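PDB 5ZIY: flagellar hook-associated protein 3 from Bacillus cereus, which probably forms part of the junction that joins the flagellar hook to the filament. Local coordinates for residues L35-N40 / T89-R94; V120-N125 / K131-G136. One frame throughout, in Å; residues are numbered along the deposited sequence.

Interaction 1: L35-N40 / T89-R94; sequences LTQTEN and TKEQGR. With ZN (zinc ion), chain D.
Glu91 meets the side chain of Gln37, which projects from helix 8-60. The two chains cross at about a right angle. Glu91 CB lies 3.5 Å from Gln37 OE1, a plain van der Waals approach. Glu91 CG is placed anti to the backbone N (chi1 175°) and packs against the amide carbon Gln37 CD at 3.6 Å. A bend at chi2 (54°) then brings the carboxylate round to the Gln37 amide. The two flat groups are steeply inclined, with their planes 65° apart. Glu91 OE1 may accept a weak hydrogen bond from Gln37 NE2, but that nitrogen sits too close to Glu91 in the model, so the bond is doubtful. Glu91 OE2 binds the zinc ion at 2.5 Å, and Glu91 OE1 lies almost as near, at 2.6 Å; both distances are long for zinc. Water 1 is also a zinc ligand and donates to Glu91 OE1 at 3.1 Å. On the anti side of Glu91 OE2, out of the carboxylate plane, comes Gln92 NE2 at 2.7 Å. Asn33 ND2 gives Glu91 OE2 a further hydrogen bond. The zinc ion and the amides of Gln92 and Asn33 would together hold the carboxylate against rotation. Behind it Glu91 N donates to Arg94 O at 2.9 Å, and Arg94 N to Glu91 O at 3.2 Å. This is a tight two-residue beta hairpin closed by a type I' turn, with a zinc ion bound beside its first strand.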
loop_
_atom_site.group_PDB
_atom_site.type_symbol
_atom_site.label_atom_id
_atom_site.label_comp_id
_atom_site.label_asym_id
_atom_site.label_seq_id
_atom_site.Cartn_x
_atom_site.Cartn_y
_atom_site.Cartn_z
ATOM N N LEU A 35 -4.020 6.527 -4.428
ATOM C CA LEU A 35 -4.730 5.334 -4.093
ATOM C C LEU A 35 -4.503 4.168 -5.053
ATOM O O LEU A 35 -4.367 3.022 -4.621
ATOM C CB LEU A 35 -6.223 5.627 -4.004
ATOM C CG LEU A 35 -6.627 6.560 -2.863
ATOM C CD1 LEU A 35 -8.101 6.896 -2.935
ATOM C CD2 LEU A 35 -6.266 5.948 -1.498
ATOM N N THR A 36 -4.444 4.447 -6.340
ATOM C CA THR A 36 -4.144 3.379 -7.293
ATOM C C THR A 36 -2.763 2.832 -7.037
ATOM O O THR A 36 -2.579 1.626 -6.974
ATOM C CB THR A 36 -4.290 3.889 -8.716
ATOM O OG1 THR A 36 -5.640 4.282 -8.862
ATOM C CG2 THR A 36 -3.928 2.821 -9.772
ATOM N N GLN A 37 -1.807 3.719 -6.801
ATOM C CA GLN A 37 -0.434 3.294 -6.579
ATOM C C GLN A 37 -0.358 2.462 -5.317
ATOM O O GLN A 37 0.342 1.453 -5.281
ATOM C CB GLN A 37 0.511 4.495 -6.498
ATOM C CG GLN A 37 0.787 5.152 -7.850
ATOM C CD GLN A 37 2.042 6.061 -7.842
ATOM O OE1 GLN A 37 3.058 5.762 -7.188
ATOM N NE2 GLN A 37 1.968 7.160 -8.580
ATOM N N THR A 38 -1.075 2.894 -4.285
ATOM C CA THR A 38 -1.145 2.168 -3.053
ATOM C C THR A 38 -1.720 0.771 -3.261
ATOM O O THR A 38 -1.170 -0.222 -2.779
ATOM C CB THR A 38 -1.979 2.932 -2.008
ATOM O OG1 THR A 38 -1.479 4.278 -1.870
ATOM C CG2 THR A 38 -1.935 2.219 -0.681
ATOM N N GLU A 39 -2.825 0.685 -3.979
ATOM C CA GLU A 39 -3.485 -0.581 -4.142
ATOM C C GLU A 39 -2.623 -1.562 -4.968
ATOM O O GLU A 39 -2.584 -2.759 -4.680
ATOM C CB GLU A 39 -4.836 -0.333 -4.790
ATOM C CG GLU A 39 -5.671 -1.515 -4.919
ATOM C CD GLU A 39 -6.972 -1.209 -5.663
ATOM O OE1 GLU A 39 -6.977 -0.227 -6.427
ATOM O OE2 GLU A 39 -7.970 -1.936 -5.466
ATOM N N ASN A 40 -1.941 -1.030 -5.979
ATOM C CA ASN A 40 -1.066 -1.812 -6.841
ATOM C C ASN A 40 0.138 -2.348 -6.050
ATOM O O ASN A 40 0.546 -3.476 -6.262
ATOM C CB ASN A 40 -0.584 -0.977 -8.053
ATOM C CG ASN A 40 -1.668 -0.765 -9.122
ATOM O OD1 ASN A 40 -2.764 -1.339 -9.066
ATOM N ND2 ASN A 40 -1.342 0.050 -10.134
ATOM N N THR A 89 7.784 2.335 -1.774
ATOM C CA THR A 89 7.123 3.102 -2.826
ATOM C C THR A 89 6.864 4.571 -2.434
ATOM O O THR A 89 6.417 4.877 -1.335
ATOM C CB THR A 89 5.814 2.395 -3.317
ATOM O OG1 THR A 89 6.154 1.095 -3.797
ATOM C CG2 THR A 89 5.126 3.177 -4.448
ATOM N N LYS A 90 7.245 5.466 -3.344
ATOM C CA LYS A 90 7.192 6.916 -3.134
ATOM C C LYS A 90 6.411 7.604 -4.251
ATOM O O LYS A 90 6.602 7.303 -5.394
ATOM C CB LYS A 90 8.606 7.444 -3.102
ATOM C CG LYS A 90 8.778 8.946 -2.989
ATOM C CD LYS A 90 10.301 9.264 -2.902
ATOM C CE LYS A 90 10.597 10.749 -2.734
ATOM N NZ LYS A 90 11.975 11.064 -3.214
ATOM N N GLU A 91 5.524 8.523 -3.889
ATOM C CA GLU A 91 4.717 9.236 -4.836
ATOM C C GLU A 91 4.441 10.610 -4.278
ATOM O O GLU A 91 4.181 10.723 -3.079
ATOM C CB GLU A 91 3.397 8.468 -5.029
ATOM C CG GLU A 91 2.359 9.143 -5.924
ATOM C CD GLU A 91 2.867 9.526 -7.293
ATOM O OE1 GLU A 91 3.830 8.905 -7.820
ATOM O OE2 GLU A 91 2.271 10.472 -7.858
ATOM N N GLN A 92 4.494 11.645 -5.140
ATOM C CA GLN A 92 4.296 13.048 -4.739
ATOM C C GLN A 92 5.119 13.361 -3.523
ATOM O O GLN A 92 4.584 13.863 -2.536
ATOM C CB GLN A 92 2.833 13.356 -4.398
ATOM C CG GLN A 92 1.814 13.110 -5.504
ATOM C CD GLN A 92 2.209 13.784 -6.791
ATOM O OE1 GLN A 92 2.681 14.931 -6.779
ATOM N NE2 GLN A 92 1.983 13.107 -7.916
ATOM N N GLY A 93 6.414 13.072 -3.573
ATOM C CA GLY A 93 7.317 13.532 -2.550
ATOM C C GLY A 93 7.289 12.816 -1.204
ATOM O O GLY A 93 8.099 13.106 -0.364
ATOM N N ARG A 94 6.400 11.851 -1.032
ATOM C CA ARG A 94 6.308 11.117 0.204
ATOM C C ARG A 94 6.149 9.614 -0.001
ATOM O O ARG A 94 5.629 9.160 -1.028
ATOM C CB ARG A 94 5.123 11.627 1.013
ATOM C CG ARG A 94 5.281 13.063 1.560
ATOM C CD ARG A 94 6.352 13.092 2.594
ATOM N NE ARG A 94 6.559 14.406 3.202
ATOM C CZ ARG A 94 7.468 15.315 2.819
ATOM N NH1 ARG A 94 8.244 15.085 1.771
ATOM N NH2 ARG A 94 7.601 16.457 3.475
HETATM ZN ZN ZN D . 3.930 10.759 -9.669
HETATM O O HOH W 1 2.893 8.732 -10.754
#

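Interaction 2: V120-N125 / K131-G136; sequences VNWKLN and KAFRNG
Val120 faces both Ala132 and Phe133, which makes a classic beta bulge in the antiparallel hairpin of strands 120-123 and 129-133. The bulge shifts the register by one residue. Val120 and Phe133 lie side by side and point the same way, with their CB atoms 3.9 Å apart. Val120 CG1 comes to the edge of the phenyl ring. The neighbouring pair, Asn121 and Lys131, also runs side by side, with Asn121 OD1 3.4 Å from Lys131 CG, but on the other face of the hairpin; Lys131 NZ forms a salt bridge with Asp119. Trp122 has CG anti to its carbonyl carbon (chi1 -84°), and its indole leans over Ala132. The Ala132 methyl sits above one indole face, with CB 3.6 Å from the five-membered ring centroid in a CH-pi contact. Phe133 turns its edge toward the face of this same ring in an offset edge-to-face pair. The planes are 68° apart and the centroids 5.7 Å. The indole also rests on Ser31 and Val34 of helix 8-60. The bulge leaves Val120 O gripped twice: Ala132 N donates at 2.8 Å, and Phe133 N at 3.1 Å on a lone pair, with an N-H...O angle of 170°.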
loop_
_atom_site.group_PDB
_atom_site.type_symbol
_atom_site.label_atom_id
_atom_site.label_comp_id
_atom_site.label_asym_id
_atom_site.label_seq_id
_atom_site.Cartn_x
_atom_site.Cartn_y
_atom_site.Cartn_z
ATOM N N VAL A 120 -0.011 11.236 6.813
ATOM C CA VAL A 120 -0.286 12.463 6.057
ATOM C C VAL A 120 -1.717 12.361 5.463
ATOM O O VAL A 120 -1.995 11.479 4.652
ATOM C CB VAL A 120 0.716 12.685 4.904
ATOM C CG1 VAL A 120 0.263 13.855 4.016
ATOM C CG2 VAL A 120 2.145 12.916 5.469
ATOM N N ASN A 121 -2.582 13.277 5.899
ATOM C CA ASN A 121 -3.957 13.428 5.453
ATOM C C ASN A 121 -4.081 14.391 4.317
ATOM O O ASN A 121 -3.434 15.421 4.302
ATOM C CB ASN A 121 -4.858 13.956 6.566
ATOM C CG ASN A 121 -5.287 12.858 7.535
ATOM O OD1 ASN A 121 -4.934 11.676 7.365
ATOM N ND2 ASN A 121 -6.081 13.233 8.529
ATOM N N TRP A 122 -4.941 14.033 3.369
ATOM C CA TRP A 122 -5.325 14.901 2.249
ATOM C C TRP A 122 -6.847 15.143 2.415
ATOM O O TRP A 122 -7.613 14.275 2.971
ATOM C CB TRP A 122 -5.113 14.179 0.921
ATOM C CG TRP A 122 -3.792 14.234 0.390
ATOM C CD1 TRP A 122 -2.650 14.583 1.043
ATOM C CD2 TRP A 122 -3.413 13.948 -0.953
ATOM N NE1 TRP A 122 -1.590 14.518 0.194
ATOM C CE2 TRP A 122 -2.027 14.158 -1.046
ATOM C CE3 TRP A 122 -4.117 13.580 -2.093
ATOM C CZ2 TRP A 122 -1.320 13.957 -2.210
ATOM C CZ3 TRP A 122 -3.427 13.389 -3.249
ATOM C CH2 TRP A 122 -2.030 13.575 -3.303
ATOM N N LYS A 123 -7.264 16.309 1.966
ATOM C CA LYS A 123 -8.609 16.738 2.199
ATOM C C LYS A 123 -9.191 17.296 0.920
ATOM O O LYS A 123 -8.666 18.209 0.347
ATOM C CB LYS A 123 -8.580 17.771 3.294
ATOM C CG LYS A 123 -9.866 18.397 3.572
ATOM C CD LYS A 123 -9.729 19.312 4.755
ATOM C CE LYS A 123 -10.824 20.331 4.755
ATOM N NZ LYS A 123 -11.190 20.712 6.132
ATOM N N LEU A 124 -10.252 16.689 0.439
ATOM C CA LEU A 124 -10.917 17.164 -0.761
ATOM C C LEU A 124 -11.495 18.565 -0.566
ATOM O O LEU A 124 -11.709 18.992 0.567
ATOM C CB LEU A 124 -12.060 16.203 -1.129
ATOM C CG LEU A 124 -11.763 15.033 -2.049
ATOM C CD1 LEU A 124 -10.376 14.500 -1.828
ATOM C CD2 LEU A 124 -12.895 13.943 -1.947
ATOM N N ASN A 125 -11.772 19.244 -1.688
ATOM C CA ASN A 125 -12.354 20.600 -1.681
ATOM C C ASN A 125 -13.658 20.688 -0.904
ATOM O O ASN A 125 -13.946 21.721 -0.342
ATOM C CB ASN A 125 -12.643 21.093 -3.104
ATOM C CG ASN A 125 -12.828 22.621 -3.176
ATOM O OD1 ASN A 125 -13.798 23.140 -3.757
ATOM N ND2 ASN A 125 -11.885 23.331 -2.621
ATOM N N LYS A 131 -6.346 9.309 4.650
ATOM C CA LYS A 131 -4.912 9.138 4.849
ATOM C C LYS A 131 -4.280 8.793 3.554
ATOM O O LYS A 131 -4.561 7.737 3.015
ATOM C CB LYS A 131 -4.644 8.020 5.840
ATOM C CG LYS A 131 -5.281 8.276 7.210
ATOM C CD LYS A 131 -5.516 6.971 7.920
ATOM C CE LYS A 131 -6.076 7.159 9.353
ATOM N NZ LYS A 131 -5.011 7.832 10.162
ATOM N N ALA A 132 -3.448 9.690 3.032
ATOM C CA ALA A 132 -2.797 9.508 1.762
ATOM C C ALA A 132 -1.445 8.798 1.931
ATOM O O ALA A 132 -1.080 7.972 1.079
ATOM C CB ALA A 132 -2.577 10.844 1.095
ATOM N N PHE A 133 -0.668 9.189 2.967
ATOM C CA PHE A 133 0.659 8.584 3.226
ATOM C C PHE A 133 0.698 8.147 4.672
ATOM O O PHE A 133 0.353 8.922 5.563
ATOM C CB PHE A 133 1.792 9.550 2.895
ATOM C CG PHE A 133 1.715 10.079 1.505
ATOM C CD1 PHE A 133 2.345 9.415 0.477
ATOM C CD2 PHE A 133 1.007 11.227 1.224
ATOM C CE1 PHE A 133 2.273 9.868 -0.807
ATOM C CE2 PHE A 133 0.928 11.709 -0.109
ATOM C CZ PHE A 133 1.552 11.013 -1.120
ATOM N N ARG A 134 1.007 6.877 4.905
ATOM C CA ARG A 134 0.759 6.299 6.240
ATOM C C ARG A 134 2.000 5.701 6.786
ATOM O O ARG A 134 2.866 5.309 6.036
ATOM C CB ARG A 134 -0.337 5.219 6.158
ATOM C CG ARG A 134 -1.679 5.792 5.868
ATOM C CD ARG A 134 -2.778 4.703 5.694
ATOM N NE ARG A 134 -3.213 4.154 6.967
ATOM C CZ ARG A 134 -4.291 3.385 7.128
ATOM N NH1 ARG A 134 -5.023 3.044 6.085
ATOM N NH2 ARG A 134 -4.627 2.942 8.335
ATOM N N ASN A 135 2.105 5.698 8.102
ATOM C CA ASN A 135 3.140 4.977 8.831
ATOM C C ASN A 135 2.832 3.490 8.684
ATOM O O ASN A 135 1.883 3.029 9.244
ATOM C CB ASN A 135 3.101 5.412 10.304
ATOM C CG ASN A 135 4.051 4.626 11.204
ATOM O OD1 ASN A 135 4.351 3.453 10.958
ATOM N ND2 ASN A 135 4.505 5.283 12.301
ATOM N N GLY A 136 3.643 2.756 7.914
ATOM C CA GLY A 136 3.354 1.346 7.568
ATOM C C GLY A 136 4.084 0.320 8.427
ATOM O O GLY A 136 4.128 -0.852 8.081
#

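Interaction 1 precedes interaction 2 along the chain, and their centres are about 11 Å apart. They meet directly at the Phe133 ring, which packs against the tight turn of residues 91-94. Phe133 CE1 lies 3.1 Å from Glu91 O and 3.4 Å from Arg94 O, while Phe133 CZ is 4.2 Å from Gln92 CB. One ring thus joins the two hairpins. Both also pack on helix 8-60, where Val34 touches Glu91 from interaction 1 and Trp122 from interaction 2. A zinc ion other than the one at Glu91 lies about 5 Å from the side chain of Asn121 in interaction 2.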